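Local structure of cucumber stellacyanin (Cucumis sativus, 1JER) at residues Asn48-Glu53 and Tyr87-Val92; Thr12-Pro17 and Asn98-Ser103. The protein binds a copper(II) ion as a plant blue copper protein of the cupredoxin fold and probably carries electrons. One frame throughout, in Å; residues are numbered along the deposited sequence. Where two conformers were deposited one is given.

How the contacts relate
Contact 1 and contact 2 each give one ligand to the same copper(II) ion. Cys90 SG comes from contact 1 and Gln100 OE1 from contact 2, while His47 and His95 complete the site. The contact centres lie about 10 Å apart. Both reach one sheet, in which strand 84-89 runs between strands 50-52 and 101-107. Phe88 O and Leu102 N, 2.8 Å apart, probably form a hydrogen bond between the neighbouring strands. A second probable bond joins the loops nearer the metal, from Trp14 NE1 to Asn48 O at 2.9 Å. Along the chain, contact 1 is nested inside the loop that contact 2 closes.

Contact 1 (Asn48-Glu53 and Tyr87-Val92); sequences NVHEME and YFVCTV. With CU (copper (II) ion), chain B.
Asn48 N donates a hydrogen bond to Cys90 SG at 3.5 Å, and SG binds the copper(II) ion at 2.2 Å. Val92 N gives SG a second N-H bond, also 3.5 Å long. Two backbone N-H groups thus grip the thiolate, as in some other blue copper proteins of the cupredoxin fold, such as azurin, and would be expected to draw charge from the sulfur. With SG anti to its own backbone N (chi1 176°), the sulfur lies where both N-H groups and the copper reach it. The Asn48 side chain crosses that of Thr91 at about a right angle, with CG 3.6 Å from Thr91 OG1. An alanine here would keep the backbone N-H to sulfur but remove the amide beside Thr91, and the loop after Cys90 would probably be less firmly held. Further from the metal, strands 50-52 and 84-89 pair antiparallel. His50 and Val89 form a hydrogen-bonded pair, with His50 N to Val89 O at 2.9 Å and Val89 N to His50 O at 2.8 Å. Met52 N also donates a hydrogen bond to Tyr87 O. Glu51 and Phe88 share one face, where Glu51 CB and CG lie against Phe88 CE1. On the other face the Met52 chain bends at chi2 and chi3 and crosses Val89 at about a right angle. There Met52 SD lies 3.8 Å from Val89 CG2.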
ATOM      1  N   ASN A  48      -2.686  -9.254 -12.293  1.00 14.25           N
ATOM      2  CA  ASN A  48      -1.654  -8.603 -11.479  1.00 17.04           C
ATOM      3  C   ASN A  48      -1.857  -7.084 -11.670  1.00 17.39           C
ATOM      4  O   ASN A  48      -2.831  -6.701 -12.355  1.00 15.22           O
ATOM      5  CB  ASN A  48      -0.256  -9.033 -11.844  1.00 16.71           C
ATOM      6  CG  ASN A  48       0.079  -8.813 -13.306  1.00 19.70           C
ATOM      7  OD1 ASN A  48       0.849  -9.588 -13.904  1.00 31.76           O
ATOM      8  ND2 ASN A  48      -0.498  -7.834 -13.911  1.00 12.88           N
ATOM      9  N   VAL A  49      -1.007  -6.314 -11.018  1.00 16.30           N
ATOM     10  CA  VAL A  49      -1.098  -4.858 -11.137  1.00 14.72           C
ATOM     11  C   VAL A  49       0.325  -4.316 -11.343  1.00 16.25           C
ATOM     12  O   VAL A  49       1.195  -4.588 -10.538  1.00 18.93           O
ATOM     13  CB  VAL A  49      -1.628  -4.225  -9.827  1.00 18.85           C
ATOM     14  CG1 VAL A  49      -1.717  -2.690 -10.100  1.00 23.28           C
ATOM     15  CG2 VAL A  49      -3.030  -4.753  -9.526  1.00 22.41           C
ATOM     16  N   HIS A  50       0.487  -3.589 -12.449  1.00 17.28           N
ATOM     17  CA  HIS A  50       1.799  -3.018 -12.752  1.00 19.90           C
ATOM     18  C   HIS A  50       1.644  -1.568 -13.139  1.00 20.38           C
ATOM     19  O   HIS A  50       0.774  -1.177 -13.907  1.00 20.76           O
ATOM     20  CB  HIS A  50       2.394  -3.818 -13.945  0.63 19.98           C
ATOM     21  CG  HIS A  50       3.659  -3.274 -14.496  0.63 24.13           C
ATOM     22  ND1 HIS A  50       4.850  -3.252 -13.816  0.63 27.91           N
ATOM     23  CD2 HIS A  50       3.936  -2.746 -15.728  0.63 28.11           C
ATOM     24  CE1 HIS A  50       5.798  -2.708 -14.562  0.63 26.21           C
ATOM     25  NE2 HIS A  50       5.267  -2.394 -15.727  0.63 26.10           N
ATOM     26  N   GLU A  51       2.489  -0.696 -12.558  1.00 18.11           N
ATOM     27  CA  GLU A  51       2.379   0.718 -12.953  1.00 16.88           C
ATOM     28  C   GLU A  51       3.260   0.994 -14.144  1.00 22.15           C
ATOM     29  O   GLU A  51       4.377   0.439 -14.243  1.00 26.41           O
ATOM     30  CB  GLU A  51       2.797   1.574 -11.731  1.00 18.58           C
ATOM     31  CG  GLU A  51       2.690   3.063 -12.110  1.00 21.73           C
ATOM     32  CD  GLU A  51       3.051   3.977 -10.951  1.00 29.43           C
ATOM     33  OE1 GLU A  51       3.460   3.524  -9.881  1.00 31.69           O
ATOM     34  OE2 GLU A  51       2.909   5.207 -11.137  1.00 37.43           O
ATOM     35  N   MET A  52       2.845   1.718 -15.160  1.00 19.50           N
ATOM     36  CA  MET A  52       3.687   2.005 -16.316  1.00 18.70           C
ATOM     37  C   MET A  52       4.192   3.486 -16.202  1.00 29.58           C
ATOM     38  O   MET A  52       3.488   4.313 -15.654  1.00 27.11           O
ATOM     39  CB  MET A  52       2.865   2.012 -17.595  1.00 22.77           C
ATOM     40  CG  MET A  52       1.744   1.014 -17.673  1.00 34.61           C
ATOM     41  SD  MET A  52       2.134  -0.210 -18.962  1.00 48.31           S
ATOM     42  CE  MET A  52       3.402  -1.123 -18.072  1.00 29.62           C
ATOM     43  N   GLU A  53       5.312   3.723 -16.848  1.00 32.94           N
ATOM     44  CA  GLU A  53       5.943   5.033 -16.839  1.00 39.30           C
ATOM     45  C   GLU A  53       5.287   6.048 -17.760  1.00 34.33           C
ATOM     46  O   GLU A  53       5.104   7.212 -17.369  1.00 45.22           O
ATOM     47  CB  GLU A  53       7.421   4.876 -17.222  1.00 46.99           C
ATOM     48  CG  GLU A  53       7.898   3.474 -17.452  1.00 54.43           C
ATOM     49  CD  GLU A  53       7.078   2.572 -18.319  1.00 54.12           C
ATOM     50  OE1 GLU A  53       7.140   2.633 -19.565  1.00 37.73           O
ATOM     51  OE2 GLU A  53       6.394   1.669 -17.759  1.00 64.37           O
ATOM     52  N   TYR A  87      -0.547   5.383 -14.514  1.00 16.42           N
ATOM     53  CA  TYR A  87      -1.098   4.381 -15.459  1.00 12.84           C
ATOM     54  C   TYR A  87      -0.873   2.991 -14.843  1.00 19.80           C
ATOM     55  O   TYR A  87       0.266   2.638 -14.513  1.00 22.68           O
ATOM     56  CB  TYR A  87      -0.132   4.444 -16.706  1.00 15.70           C
ATOM     57  CG  TYR A  87      -0.243   5.810 -17.373  1.00 20.12           C
ATOM     58  CD1 TYR A  87      -1.417   6.191 -17.988  1.00 21.00           C
ATOM     59  CD2 TYR A  87       0.816   6.699 -17.312  1.00 26.11           C
ATOM     60  CE1 TYR A  87      -1.538   7.446 -18.588  1.00 23.66           C
ATOM     61  CE2 TYR A  87       0.711   7.952 -17.915  1.00 25.14           C
ATOM     62  CZ  TYR A  87      -0.460   8.295 -18.541  1.00 25.28           C
ATOM     63  OH  TYR A  87      -0.573   9.552 -19.125  1.00 29.87           O
ATOM     64  N   PHE A  88      -1.926   2.202 -14.755  1.00 17.69           N
ATOM     65  CA  PHE A  88      -1.723   0.836 -14.161  1.00 15.11           C
ATOM     66  C   PHE A  88      -2.351  -0.164 -15.147  1.00 18.42           C
ATOM     67  O   PHE A  88      -3.405   0.105 -15.726  1.00 17.96           O
ATOM     68  CB  PHE A  88      -2.521   0.751 -12.863  1.00 17.16           C
ATOM     69  CG  PHE A  88      -2.044   1.721 -11.792  1.00 21.85           C
ATOM     70  CD1 PHE A  88      -1.019   1.372 -10.949  1.00 20.81           C
ATOM     71  CD2 PHE A  88      -2.665   2.983 -11.706  1.00 20.17           C
ATOM     72  CE1 PHE A  88      -0.544   2.271  -9.994  1.00 20.62           C
ATOM     73  CE2 PHE A  88      -2.163   3.870 -10.766  1.00 20.10           C
ATOM     74  CZ  PHE A  88      -1.159   3.508  -9.911  1.00 18.46           C
ATOM     75  N   VAL A  89      -1.725  -1.341 -15.239  1.00 15.81           N
ATOM     76  CA  VAL A  89      -2.329  -2.326 -16.162  1.00 14.28           C
ATOM     77  C   VAL A  89      -2.174  -3.715 -15.508  1.00 17.13           C
ATOM     78  O   VAL A  89      -1.443  -3.881 -14.557  1.00 18.97           O
ATOM     79  CB  VAL A  89      -1.526  -2.380 -17.483  1.00 16.78           C
ATOM     80  CG1 VAL A  89      -1.593  -1.025 -18.195  1.00 19.69           C
ATOM     81  CG2 VAL A  89      -0.064  -2.712 -17.194  1.00 18.56           C
ATOM     82  N   CYS A  90      -2.866  -4.655 -16.129  1.00 13.75           N
ATOM     83  CA  CYS A  90      -2.640  -6.070 -15.800  1.00 12.02           C
ATOM     84  C   CYS A  90      -1.810  -6.631 -16.986  1.00 14.33           C
ATOM     85  O   CYS A  90      -2.164  -6.353 -18.141  1.00 16.54           O
ATOM     86  CB  CYS A  90      -4.020  -6.803 -15.838  1.00 14.56           C
ATOM     87  SG  CYS A  90      -3.694  -8.599 -15.558  1.00 18.11           S
ATOM     88  N   THR A  91      -0.705  -7.287 -16.684  1.00 16.33           N
ATOM     89  CA  THR A  91       0.203  -7.727 -17.751  1.00 17.02           C
ATOM     90  C   THR A  91      -0.044  -9.173 -18.133  1.00 18.92           C
ATOM     91  O   THR A  91       0.696  -9.756 -18.914  1.00 18.96           O
ATOM     92  CB  THR A  91       1.676  -7.542 -17.376  1.00 19.12           C
ATOM     93  OG1 THR A  91       2.030  -8.364 -16.282  1.00 21.39           O
ATOM     94  CG2 THR A  91       1.968  -6.097 -16.963  1.00 19.78           C
ATOM     95  N   VAL A  92      -1.118  -9.767 -17.603  1.00 18.26           N
ATOM     96  CA  VAL A  92      -1.386 -11.184 -17.989  1.00 15.85           C
ATOM     97  C   VAL A  92      -1.987 -11.228 -19.359  1.00 18.52           C
ATOM     98  O   VAL A  92      -2.958 -10.567 -19.681  1.00 18.46           O
ATOM     99  CB  VAL A  92      -2.322 -11.823 -16.968  1.00 17.86           C
ATOM    100  CG1 VAL A  92      -2.910 -13.136 -17.458  1.00 22.45           C
ATOM    101  CG2 VAL A  92      -1.686 -11.947 -15.610  1.00 19.61           C
TER
HETATM  102 CU    CU B 138      -5.637  -9.562 -15.763  1.00 17.32          CU
HETATM  103  O   HOH W   1       2.450   5.884 -13.922  1.00 27.70           O

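Contact 2 (Thr12-Pro17 and Asn98-Ser103); sequences TGWSVP and NGQKLS. With CU (copper (II) ion), chain B.
Gln100 lays its side chain over one face of the Trp14 indole. Its CG stands 3.6 Å from the centroid of the six-membered ring, only 9° off the ring normal, which makes a CH-pi contact. Further out, Gln100 NE2 lies over the five-membered ring, 3.4 Å from Trp14 CD1. Amide and indole planes are turned 50° against each other. The Gln100 chain is extended, with CG anti to the backbone N (chi1 -170°), and CD follows in the same stretched line. The amide oxygen, OE1, of Gln100 binds the copper(II) ion at 2.2 Å. This fixes which way the amide is turned and leaves NE2 on the tryptophan side. Glutamine as the axial ligand is the hallmark of stellacyanins within the cupredoxin fold, where many relatives have methionine. Val16 crosses Gln100 at about a right angle and sets CG2 3.7 Å from Gln100 OE1. Trp14 NE1 is hydrogen-bonded to Asn48 O, outside this contact. At the other end of the ring, Trp14 CZ3 meets Leu102 CB at 4.2 Å. Gln100 is also the centre of an inverse gamma turn, with a weak hydrogen bond from Lys101 N to Gly99 O. Pro17 packs against this turn through CG and CD, with CG 3.7 Å from Gly99 O. A CB on Gly99 would sit tight on Pro17 CG, and at this backbone conformation it would also press on the carbonyl O of Asn98.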
ATOM      1  N   THR A  12     -17.042  -4.279  -8.515  1.00 16.99           N
ATOM      2  CA  THR A  12     -16.569  -5.159  -9.599  1.00 18.90           C
ATOM      3  C   THR A  12     -15.152  -5.580  -9.411  1.00 19.12           C
ATOM      4  O   THR A  12     -14.704  -6.691  -9.776  1.00 22.42           O
ATOM      5  CB  THR A  12     -16.748  -4.470 -10.955  1.00 20.14           C
ATOM      6  OG1 THR A  12     -18.136  -4.225 -11.159  1.00 21.67           O
ATOM      7  CG2 THR A  12     -16.206  -5.329 -12.077  1.00 22.19           C
ATOM      8  N   GLY A  13     -14.345  -4.690  -8.767  1.00 15.19           N
ATOM      9  CA  GLY A  13     -12.961  -5.114  -8.568  1.00 13.59           C
ATOM     10  C   GLY A  13     -12.170  -4.994  -9.852  1.00 16.68           C
ATOM     11  O   GLY A  13     -12.566  -4.307 -10.789  1.00 19.52           O
ATOM     12  N   TRP A  14     -11.012  -5.653  -9.876  1.00 15.32           N
ATOM     13  CA  TRP A  14     -10.068  -5.531 -10.991  1.00 14.41           C
ATOM     14  C   TRP A  14     -10.170  -6.811 -11.848  1.00 17.00           C
ATOM     15  O   TRP A  14      -9.785  -7.872 -11.368  1.00 19.37           O
ATOM     16  CB  TRP A  14      -8.671  -5.490 -10.363  1.00 16.31           C
ATOM     17  CG  TRP A  14      -7.506  -5.203 -11.243  1.00 13.03           C
ATOM     18  CD1 TRP A  14      -6.340  -5.967 -11.210  1.00 13.03           C
ATOM     19  CD2 TRP A  14      -7.261  -4.161 -12.179  1.00 14.08           C
ATOM     20  NE1 TRP A  14      -5.435  -5.444 -12.107  1.00 15.24           N
ATOM     21  CE2 TRP A  14      -5.959  -4.344 -12.714  1.00 13.83           C
ATOM     22  CE3 TRP A  14      -8.023  -3.081 -12.666  1.00 14.44           C
ATOM     23  CZ2 TRP A  14      -5.383  -3.520 -13.664  1.00 14.61           C
ATOM     24  CZ3 TRP A  14      -7.431  -2.250 -13.629  1.00 15.71           C
ATOM     25  CH2 TRP A  14      -6.143  -2.456 -14.125  1.00 16.13           C
ATOM     26  N   SER A  15     -10.751  -6.694 -13.025  1.00 15.84           N
ATOM     27  CA  SER A  15     -10.857  -7.919 -13.881  1.00 16.58           C
ATOM     28  C   SER A  15     -10.947  -7.463 -15.309  1.00 20.29           C
ATOM     29  O   SER A  15     -10.894  -6.236 -15.591  1.00 18.54           O
ATOM     30  CB  SER A  15     -12.016  -8.803 -13.474  1.00 18.18           C
ATOM     31  OG  SER A  15     -13.262  -8.162 -13.593  1.00 22.80           O
ATOM     32  N   VAL A  16     -11.054  -8.371 -16.259  1.00 17.61           N
ATOM     33  CA  VAL A  16     -11.227  -7.894 -17.644  1.00 15.80           C
ATOM     34  C   VAL A  16     -12.690  -7.521 -17.825  1.00 17.98           C
ATOM     35  O   VAL A  16     -13.593  -8.329 -17.632  1.00 18.15           O
ATOM     36  CB  VAL A  16     -10.920  -9.097 -18.608  1.00 17.28           C
ATOM     37  CG1 VAL A  16     -11.141  -8.643 -20.036  1.00 17.34           C
ATOM     38  CG2 VAL A  16      -9.451  -9.476 -18.377  1.00 16.25           C
ATOM     39  N   PRO A  17     -12.952  -6.279 -18.206  1.00 19.27           N
ATOM     40  CA  PRO A  17     -14.330  -5.795 -18.201  1.00 21.64           C
ATOM     41  C   PRO A  17     -15.090  -6.204 -19.475  1.00 28.79           C
ATOM     42  O   PRO A  17     -14.470  -6.564 -20.470  1.00 27.34           O
ATOM     43  CB  PRO A  17     -14.132  -4.264 -18.230  1.00 23.32           C
ATOM     44  CG  PRO A  17     -12.899  -4.098 -19.078  1.00 21.90           C
ATOM     45  CD  PRO A  17     -11.993  -5.259 -18.712  1.00 18.97           C
ATOM     46  N   ASN A  98      -7.634  -5.849 -23.748  1.00 18.62           N
ATOM     47  CA  ASN A  98      -9.053  -6.046 -23.578  1.00 20.68           C
ATOM     48  C   ASN A  98      -9.651  -5.093 -22.572  1.00 23.64           C
ATOM     49  O   ASN A  98     -10.807  -5.156 -22.169  1.00 22.54           O
ATOM     50  CB  ASN A  98      -9.353  -7.517 -23.247  1.00 23.63           C
ATOM     51  CG  ASN A  98      -9.298  -8.331 -24.563  1.00 31.62           C
ATOM     52  OD1 ASN A  98      -8.598  -9.321 -24.650  1.00 38.13           O
ATOM     53  ND2 ASN A  98     -10.007  -7.831 -25.564  1.00 34.39           N
ATOM     54  N   GLY A  99      -8.854  -4.062 -22.177  1.00 22.65           N
ATOM     55  CA  GLY A  99      -9.451  -3.026 -21.314  1.00 21.84           C
ATOM     56  C   GLY A  99      -9.106  -3.073 -19.864  1.00 20.40           C
ATOM     57  O   GLY A  99      -9.645  -2.276 -19.037  1.00 17.49           O
ATOM     58  N   GLN A 100      -8.262  -4.005 -19.425  1.00 16.18           N
ATOM     59  CA  GLN A 100      -7.925  -4.041 -17.997  1.00 17.89           C
ATOM     60  C   GLN A 100      -6.704  -3.122 -17.793  1.00 20.51           C
ATOM     61  O   GLN A 100      -5.574  -3.564 -17.660  1.00 17.38           O
ATOM     62  CB  GLN A 100      -7.611  -5.423 -17.463  1.00 14.21           C
ATOM     63  CG  GLN A 100      -7.503  -5.499 -15.963  1.00 13.87           C
ATOM     64  CD  GLN A 100      -7.307  -6.905 -15.428  1.00 17.95           C
ATOM     65  OE1 GLN A 100      -6.933  -7.820 -16.173  1.00 18.70           O
ATOM     66  NE2 GLN A 100      -7.592  -7.106 -14.156  1.00 19.42           N
ATOM     67  N   LYS A 101      -7.018  -1.831 -17.791  1.00 17.82           N
ATOM     68  CA  LYS A 101      -5.924  -0.821 -17.614  1.00 14.27           C
ATOM     69  C   LYS A 101      -6.648   0.444 -17.074  1.00 18.61           C
ATOM     70  O   LYS A 101      -7.860   0.595 -17.267  1.00 16.79           O
ATOM     71  CB  LYS A 101      -5.364  -0.505 -19.021  1.00 16.58           C
ATOM     72  CG  LYS A 101      -6.430   0.005 -19.980  1.00 18.63           C
ATOM     73  CD  LYS A 101      -5.979  -0.113 -21.427  1.00 21.95           C
ATOM     74  CE  LYS A 101      -4.597   0.455 -21.655  1.00 25.85           C
ATOM     75  NZ  LYS A 101      -4.307   0.603 -23.144  1.00 23.24           N
ATOM     76  N   LEU A 102      -5.912   1.233 -16.323  1.00 19.01           N
ATOM     77  CA  LEU A 102      -6.574   2.366 -15.606  1.00 16.17           C
ATOM     78  C   LEU A 102      -5.580   3.539 -15.606  1.00 16.61           C
ATOM     79  O   LEU A 102      -4.409   3.384 -15.366  1.00 17.38           O
ATOM     80  CB  LEU A 102      -6.748   1.862 -14.141  1.00 15.46           C
ATOM     81  CG  LEU A 102      -7.116   3.012 -13.160  1.00 17.94           C
ATOM     82  CD1 LEU A 102      -8.605   3.303 -13.280  1.00 20.57           C
ATOM     83  CD2 LEU A 102      -6.809   2.538 -11.723  1.00 20.82           C
ATOM     84  N   SER A 103      -6.074   4.714 -16.003  1.00 17.50           N
ATOM     85  CA  SER A 103      -5.211   5.904 -15.942  1.00 17.17           C
ATOM     86  C   SER A 103      -5.940   6.931 -15.074  1.00 18.55           C
ATOM     87  O   SER A 103      -7.139   7.145 -15.204  1.00 20.43           O
ATOM     88  CB  SER A 103      -4.978   6.495 -17.338  1.00 20.17           C
ATOM     89  OG  SER A 103      -6.158   6.942 -17.876  1.00 30.11           O
TER
HETATM   90 CU    CU B 138      -5.637  -9.562 -15.763  1.00 17.32          CU